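Local coordinates for Lmo0651 protein (Listeria monocytogenes serovar 1/2a, PDB 6EP3) that controls expression of the Agr system as a transcriptional activator of the GntR family and mediates virulence, probably by binding specific regulatory DNA, at residues N180-S183 against N184-Y187; K154-F157 against F158-H162; A96-H100 against F101-M105. One frame throughout, in Å; residues are numbered along the deposited sequence.

Contact 1: residues N180-S183 against N184-Y187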
loop_
_atom_site.group_PDB
_atom_site.type_symbol
_atom_site.label_atom_id
_atom_site.label_comp_id
_atom_site.label_asym_id
_atom_site.label_seq_id
_atom_site.Cartn_x
_atom_site.Cartn_y
_atom_site.Cartn_z
ATOM N N ASN B 180 -3.668 26.358 -0.847
ATOM C CA ASN B 180 -3.809 26.737 0.557
ATOM C C ASN B 180 -5.240 27.171 0.866
ATOM O O ASN B 180 -5.803 26.800 1.906
ATOM C CB ASN B 180 -2.828 27.857 0.905
ATOM C CG ASN B 180 -1.377 27.427 0.787
ATOM O OD1 ASN B 180 -1.072 26.243 0.612
ATOM N ND2 ASN B 180 -0.468 28.393 0.896
ATOM N N LYS B 181 -5.840 27.965 -0.026
ATOM C CA LYS B 181 -7.223 28.389 0.167
ATOM C C LYS B 181 -8.167 27.196 0.172
ATOM O O LYS B 181 -9.102 27.139 0.978
ATOM C CB LYS B 181 -7.626 29.383 -0.925
ATOM C CG LYS B 181 -9.127 29.659 -0.987
ATOM C CD LYS B 181 -9.463 30.744 -2.003
ATOM C CE LYS B 181 -9.301 30.243 -3.433
ATOM N NZ LYS B 181 -9.492 31.336 -4.430
ATOM N N LYS B 182 -7.936 26.230 -0.718
ATOM C CA LYS B 182 -8.781 25.042 -0.754
ATOM C C LYS B 182 -8.637 24.228 0.525
ATOM O O LYS B 182 -9.627 23.724 1.066
ATOM C CB LYS B 182 -8.433 24.190 -1.972
ATOM C CG LYS B 182 -9.149 24.610 -3.243
ATOM C CD LYS B 182 -10.631 24.268 -3.178
ATOM C CE LYS B 182 -11.405 24.919 -4.311
ATOM N NZ LYS B 182 -11.382 26.407 -4.205
ATOM N N SER B 183 -7.406 24.096 1.025
ATOM C CA SER B 183 -7.181 23.372 2.271
ATOM C C SER B 183 -7.897 24.049 3.431
ATOM O O SER B 183 -8.516 23.379 4.270
ATOM C CB SER B 183 -5.682 23.282 2.548
ATOM O OG SER B 183 -4.989 22.847 1.391
ATOM N N ASN B 184 -7.831 25.382 3.489
ATOM C CA ASN B 184 -8.537 26.103 4.542
ATOM C C ASN B 184 -10.049 25.959 4.405
ATOM O O ASN B 184 -10.760 25.838 5.408
ATOM C CB ASN B 184 -8.145 27.579 4.534
ATOM C CG ASN B 184 -8.882 28.366 5.584
ATOM O OD1 ASN B 184 -8.573 28.275 6.771
ATOM N ND2 ASN B 184 -9.874 29.139 5.159
ATOM N N GLN B 185 -10.558 25.976 3.171
ATOM C CA GLN B 185 -11.986 25.774 2.951
ATOM C C GLN B 185 -12.421 24.394 3.426
ATOM O O GLN B 185 -13.488 24.239 4.031
ATOM C CB GLN B 185 -12.303 25.939 1.464
ATOM C CG GLN B 185 -12.738 27.327 1.046
ATOM C CD GLN B 185 -12.862 27.462 -0.460
ATOM O OE1 GLN B 185 -13.125 26.486 -1.165
ATOM N NE2 GLN B 185 -12.663 28.674 -0.963
ATOM N N ILE B 186 -11.603 23.378 3.150
ATOM C CA ILE B 186 -11.908 22.024 3.604
ATOM C C ILE B 186 -11.941 21.975 5.127
ATOM O O ILE B 186 -12.866 21.416 5.730
ATOM C CB ILE B 186 -10.894 21.026 3.019
ATOM C CG1 ILE B 186 -11.151 20.831 1.523
ATOM C CG2 ILE B 186 -10.970 19.690 3.741
ATOM C CD1 ILE B 186 -9.929 20.386 0.745
ATOM N N TYR B 187 -10.930 22.567 5.768
ATOM C CA TYR B 187 -10.906 22.620 7.227
ATOM C C TYR B 187 -12.161 23.294 7.771
ATOM O O TYR B 187 -12.773 22.816 8.732
ATOM C CB TYR B 187 -9.660 23.356 7.722
ATOM C CG TYR B 187 -9.811 23.845 9.148
ATOM C CD1 TYR B 187 -9.634 22.976 10.217
ATOM C CD2 TYR B 187 -10.166 25.162 9.425
ATOM C CE1 TYR B 187 -9.785 23.404 11.519
ATOM C CE2 TYR B 187 -10.328 25.599 10.728
ATOM C CZ TYR B 187 -10.133 24.716 11.770
ATOM O OH TYR B 187 -10.285 25.141 13.069
#
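Q185 runs out beside K181 and is crossed at its far end by K182, across adjacent turns of helix 173-192, one of the helices of the all-helical FCD domain. The side chains of K181 and Q185 lie side by side and point the same way, with NE2 of Q185 over the aliphatic part of the lysine, 3.7 Å from CG of K181. K182 comes in differently. Its chain starts away from the following turn, then folds back through bends at chi2 (-71°) and chi4 (-65°), which bring its ammonium toward the other end of the same amide: NZ of K182 stands 3.5 Å from OE1 of Q185. From there the lysine charge probably polarises the amide oxygen. The Q185 amide therefore has its nitrogen side by the K181 methylenes and its oxygen side by the K182 tip.

Underneath, four i to i+4 backbone bonds tie the turns together, among them Q185 N to K181 O at 2.9 Å and Y187 N to S183 O at 3.0 Å. The polar ends of N180, S183 and N184 turn to other partners: N180 OD1 bonds to the Y129 hydroxyl, S183 OG to the T179 carbonyl and N184 ND2 to E188. N180, S183 and N184 also pack on helix 107-123, while I186 meets T201 and I202 of helix 195-219. Within the helix, I186 lays its CG1 branch against the backbone behind it, CG1 lying 3.3 Å from O of K182.

Contact 2: residues K154-F157 against F158-H162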
loop_
_atom_site.group_PDB
_atom_site.type_symbol
_atom_site.label_atom_id
_atom_site.label_comp_id
_atom_site.label_asym_id
_atom_site.label_seq_id
_atom_site.Cartn_x
_atom_site.Cartn_y
_atom_site.Cartn_z
ATOM N N LYS B 154 1.559 7.244 2.616
ATOM C CA LYS B 154 2.925 7.717 2.826
ATOM C C LYS B 154 3.869 7.136 1.781
ATOM O O LYS B 154 4.739 7.841 1.254
ATOM C CB LYS B 154 3.404 7.355 4.231
ATOM C CG LYS B 154 2.948 8.311 5.327
ATOM C CD LYS B 154 3.510 7.890 6.680
ATOM C CE LYS B 154 3.181 8.904 7.766
ATOM N NZ LYS B 154 3.674 8.477 9.109
ATOM N N GLN B 155 3.707 5.847 1.473
ATOM C CA GLN B 155 4.528 5.230 0.434
ATOM C C GLN B 155 4.271 5.883 -0.921
ATOM O O GLN B 155 5.204 6.128 -1.702
ATOM C CB GLN B 155 4.237 3.729 0.364
ATOM C CG GLN B 155 5.176 2.888 1.203
ATOM C CD GLN B 155 6.610 2.947 0.725
ATOM O OE1 GLN B 155 7.540 2.939 1.530
ATOM N NE2 GLN B 155 6.798 3.010 -0.589
ATOM N N ILE B 156 3.001 6.173 -1.212
ATOM C CA ILE B 156 2.656 6.874 -2.450
ATOM C C ILE B 156 3.331 8.241 -2.503
ATOM O O ILE B 156 3.861 8.651 -3.546
ATOM C CB ILE B 156 1.131 7.010 -2.583
ATOM C CG1 ILE B 156 0.490 5.661 -2.901
ATOM C CG2 ILE B 156 0.787 8.048 -3.642
ATOM C CD1 ILE B 156 -1.007 5.752 -3.034
ATOM N N PHE B 157 3.290 8.982 -1.392
ATOM C CA PHE B 157 3.905 10.304 -1.350
ATOM C C PHE B 157 5.407 10.205 -1.556
ATOM O O PHE B 157 6.008 11.042 -2.241
ATOM C CB PHE B 157 3.603 10.983 -0.011
ATOM C CG PHE B 157 2.218 11.553 0.092
ATOM C CD1 PHE B 157 1.585 12.076 -1.019
ATOM C CD2 PHE B 157 1.557 11.584 1.309
ATOM C CE1 PHE B 157 0.311 12.611 -0.931
ATOM C CE2 PHE B 157 0.283 12.120 1.409
ATOM C CZ PHE B 157 -0.340 12.634 0.287
ATOM N N PHE B 158 6.030 9.188 -0.963
ATOM C CA PHE B 158 7.454 8.958 -1.174
ATOM C C PHE B 158 7.752 8.769 -2.653
ATOM O O PHE B 158 8.673 9.390 -3.207
ATOM C CB PHE B 158 7.909 7.738 -0.374
ATOM C CG PHE B 158 9.355 7.392 -0.573
ATOM C CD1 PHE B 158 9.741 6.494 -1.552
ATOM C CD2 PHE B 158 10.330 7.966 0.228
ATOM C CE1 PHE B 158 11.073 6.179 -1.733
ATOM C CE2 PHE B 158 11.664 7.653 0.053
ATOM C CZ PHE B 158 12.035 6.761 -0.929
ATOM N N GLN B 159 6.979 7.901 -3.303
ATOM C CA GLN B 159 7.210 7.628 -4.716
ATOM C C GLN B 159 7.011 8.884 -5.559
ATOM O O GLN B 159 7.795 9.155 -6.475
ATOM C CB GLN B 159 6.291 6.499 -5.186
ATOM C CG GLN B 159 6.659 5.128 -4.625
ATOM C CD GLN B 159 6.967 4.111 -5.710
ATOM O OE1 GLN B 159 7.264 4.471 -6.848
ATOM N NE2 GLN B 159 6.898 2.830 -5.359
ATOM N N MET B 160 5.986 9.678 -5.250
ATOM C CA MET B 160 5.766 10.910 -6.003
ATOM C C MET B 160 6.933 11.875 -5.829
ATOM O O MET B 160 7.510 12.352 -6.817
ATOM C CB MET B 160 4.450 11.565 -5.587
ATOM C CG MET B 160 3.266 11.051 -6.372
ATOM S SD MET B 160 1.758 11.964 -6.039
ATOM C CE MET B 160 1.691 11.780 -4.279
ATOM N N VAL B 161 7.326 12.125 -4.578
ATOM C CA VAL B 161 8.414 13.052 -4.285
ATOM C C VAL B 161 9.685 12.636 -5.013
ATOM O O VAL B 161 10.429 13.483 -5.528
ATOM C CB VAL B 161 8.635 13.136 -2.762
ATOM C CG1 VAL B 161 10.037 13.635 -2.439
ATOM C CG2 VAL B 161 7.587 14.031 -2.117
ATOM N N HIS B 162 9.966 11.334 -5.062
ATOM C CA HIS B 162 11.257 10.918 -5.591
ATOM C C HIS B 162 11.251 10.590 -7.078
ATOM O O HIS B 162 12.328 10.567 -7.684
ATOM C CB HIS B 162 11.780 9.719 -4.800
ATOM C CG HIS B 162 12.298 10.087 -3.446
ATOM N ND1 HIS B 162 13.520 10.693 -3.255
ATOM C CD2 HIS B 162 11.745 9.960 -2.216
ATOM C CE1 HIS B 162 13.705 10.907 -1.965
ATOM N NE2 HIS B 162 12.643 10.471 -1.313
#
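M160 reaches back along its helix to the ring of F157 and the CG2 methyl of I156. CB starts over the preceding turn, 3.6 Å from O of I156, and CG stays near that same carbonyl oxygen at 3.8 Å. From CG the chain continues outward to SD with chi2 nearly straight, and then bends: chi3 of -55° swings the terminal methyl back toward the helix and into the angle between two side chains of the previous turn. There CE of M160 sits 3.3 Å from CD1 of F157, a tight approach, and 3.7 Å from its CE1. The methyl lies at the edge of that ring, close to its plane, so this is a meeting with the rim rather than a CH-pi contact over the face. Roughly at right angles to the CD1 approach, CE is 3.9 Å from CG2 of I156.

This is i to i+3 and i to i+4 packing on the inward side of helix 147-163, in the all-helical FCD domain. M160 and F157 both touch I87 of helix 77-101, M160 also meets Y80, and the F157 ring stacks with H134 of helix 126-142.

Beneath the side chains, M160 N donates to I156 O at 2.9 Å, and V161 N to F157 O. The F158 side chain points out on another side, toward Q57, I59 and, on helix 8-21, Y13, all in the GntR-family part, which probably binds DNA. CD2 of H162 lies 3.2 Å above one face of the F158 ring, offset toward that ring's rim.

Contact 3: residues A96-H100 against F101-M105. With SO4 (sulfate ion), chain R.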
loop_
_atom_site.group_PDB
_atom_site.type_symbol
_atom_site.label_atom_id
_atom_site.label_comp_id
_atom_site.label_asym_id
_atom_site.label_seq_id
_atom_site.Cartn_x
_atom_site.Cartn_y
_atom_site.Cartn_z
ATOM N N ALA B 96 -16.000 10.242 4.673
ATOM C CA ALA B 96 -17.306 9.595 4.746
ATOM C C ALA B 96 -17.427 8.735 5.999
ATOM O O ALA B 96 -18.449 8.767 6.693
ATOM C CB ALA B 96 -17.545 8.758 3.487
ATOM N N LYS B 97 -16.394 7.946 6.297
ATOM C CA LYS B 97 -16.433 7.094 7.480
ATOM C C LYS B 97 -16.493 7.922 8.754
ATOM O O LYS B 97 -17.290 7.631 9.654
ATOM C CB LYS B 97 -15.219 6.164 7.497
ATOM C CG LYS B 97 -15.236 5.144 8.629
ATOM C CD LYS B 97 -13.926 4.371 8.698
ATOM C CE LYS B 97 -13.915 3.394 9.867
ATOM N NZ LYS B 97 -12.567 2.791 10.058
ATOM N N ALA B 98 -15.661 8.963 8.847
ATOM C CA ALA B 98 -15.668 9.795 10.045
ATOM C C ALA B 98 -17.030 10.441 10.254
ATOM O O ALA B 98 -17.554 10.454 11.374
ATOM C CB ALA B 98 -14.576 10.861 9.957
ATOM N N ALA B 99 -17.637 10.948 9.179
ATOM C CA ALA B 99 -18.941 11.582 9.309
ATOM C C ALA B 99 -20.028 10.568 9.642
ATOM O O ALA B 99 -20.952 10.870 10.407
ATOM C CB ALA B 99 -19.285 12.333 8.026
ATOM N N HIS B 100 -19.938 9.358 9.089
ATOM C CA HIS B 100 -21.006 8.387 9.287
ATOM C C HIS B 100 -20.967 7.788 10.686
ATOM O O HIS B 100 -22.016 7.615 11.318
ATOM C CB HIS B 100 -20.918 7.285 8.230
ATOM C CG HIS B 100 -21.957 6.221 8.382
ATOM N ND1 HIS B 100 -23.244 6.365 7.910
ATOM C CD2 HIS B 100 -21.902 4.994 8.953
ATOM C CE1 HIS B 100 -23.937 5.275 8.185
ATOM N NE2 HIS B 100 -23.146 4.427 8.817
ATOM N N PHE B 101 -19.777 7.482 11.195
ATOM C CA PHE B 101 -19.648 6.887 12.519
ATOM C C PHE B 101 -19.478 7.923 13.622
ATOM O O PHE B 101 -19.347 7.547 14.791
ATOM C CB PHE B 101 -18.471 5.906 12.545
ATOM C CG PHE B 101 -18.719 4.643 11.768
ATOM C CD1 PHE B 101 -17.683 4.012 11.099
ATOM C CD2 PHE B 101 -19.986 4.089 11.704
ATOM C CE1 PHE B 101 -17.907 2.849 10.382
ATOM C CE2 PHE B 101 -20.217 2.926 10.989
ATOM C CZ PHE B 101 -19.177 2.307 10.328
ATOM N N GLY B 102 -19.486 9.208 13.283
ATOM C CA GLY B 102 -19.401 10.248 14.296
ATOM C C GLY B 102 -18.089 10.262 15.048
ATOM O O GLY B 102 -18.064 10.590 16.242
ATOM N N TYR B 103 -16.990 9.938 14.372
ATOM C CA TYR B 103 -15.687 10.044 15.009
ATOM C C TYR B 103 -15.361 11.502 15.323
ATOM O O TYR B 103 -15.960 12.437 14.784
ATOM C CB TYR B 103 -14.597 9.440 14.123
ATOM C CG TYR B 103 -14.765 7.964 13.861
ATOM C CD1 TYR B 103 -14.285 7.386 12.691
ATOM C CD2 TYR B 103 -15.395 7.146 14.787
ATOM C CE1 TYR B 103 -14.429 6.036 12.454
ATOM C CE2 TYR B 103 -15.546 5.796 14.560
ATOM C CZ TYR B 103 -15.062 5.243 13.391
ATOM O OH TYR B 103 -15.214 3.893 13.160
ATOM N N GLU B 104 -14.372 11.685 16.190
ATOM C CA GLU B 104 -13.876 13.006 16.551
ATOM C C GLU B 104 -12.644 13.305 15.707
ATOM O O GLU B 104 -11.570 12.741 15.940
ATOM C CB GLU B 104 -13.547 13.042 18.040
ATOM C CG GLU B 104 -13.657 14.394 18.700
ATOM C CD GLU B 104 -13.390 14.312 20.189
ATOM O OE1 GLU B 104 -12.205 14.345 20.580
ATOM O OE2 GLU B 104 -14.364 14.188 20.965
ATOM N N MET B 105 -12.797 14.200 14.736
ATOM C CA MET B 105 -11.689 14.571 13.868
ATOM C C MET B 105 -10.769 15.554 14.581
ATOM O O MET B 105 -11.229 16.557 15.137
ATOM C CB MET B 105 -12.213 15.186 12.572
ATOM C CG MET B 105 -13.193 14.310 11.817
ATOM S SD MET B 105 -13.901 15.183 10.408
ATOM C CE MET B 105 -15.636 15.173 10.839
HETATM S S SO4 R . -24.622 9.827 8.151
HETATM O O1 SO4 R . -24.301 8.441 7.821
HETATM O O2 SO4 R . -25.814 10.236 7.412
HETATM O O3 SO4 R . -23.500 10.690 7.784
HETATM O O4 SO4 R . -24.869 9.940 9.586
#
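The H100 imidazole turns its edge toward the face of F101 in an offset edge-to-face pair, centroids 5.1 Å apart and planes at 63°, with CD2 of H100 3.4 Å from CE2 of F101. At another point of the imidazole edge, ND1 of H100 is modelled as donating to O1 of a sulfate, probably from the crystallisation liquor, at a separation so short that the bond is doubtful. The Y103 ring carries CB of F101 on one face, and in its plane, at the edge, CE of K97 comes within 3.6 Å of OH of Y103. K97 gets there fully extended, its CG passing F101 on the way.

The helix ends here in a Schellman-like C-terminal turn. F101 N still bonds to K97 O, but G102 turns to positive phi and Y103 N makes the 6→1 bond to A98 O at 3.1 Å, in the plane of that carbonyl. A98 CB meets CG of M105 beyond the turn.

The tip of K97 bonds to the carbonyl of A144 and forms a salt bridge with E85 of the second subunit. This C-terminal end of helix 77-101 precedes helix 107-123, and A96 and A99 touch helix 195-219.

Along the chain the order is contact 3, contact 2, contact 1, all in the FCD domain. Contact 3 is the end of helix 77-101, contact 2 belongs to helix 147-163 and contact 1 to helix 173-192, the next helix along. None touches another: the centres of contacts 1 and 2 lie about 22 Å apart, those of 1 and 3 about 19 Å, and those of 2 and 3 about 27 Å. The centre of contact 2 is about 3 Å from the centre of the chain. The other two lie farther out, and helix 195-219 touches both. Helix 77-101 links contact 2 to contact 3, whose K97 salt-bridges E85 of the second subunit. The bundle thus meets the GntR-family part through contact 2 and the second subunit through contact 3.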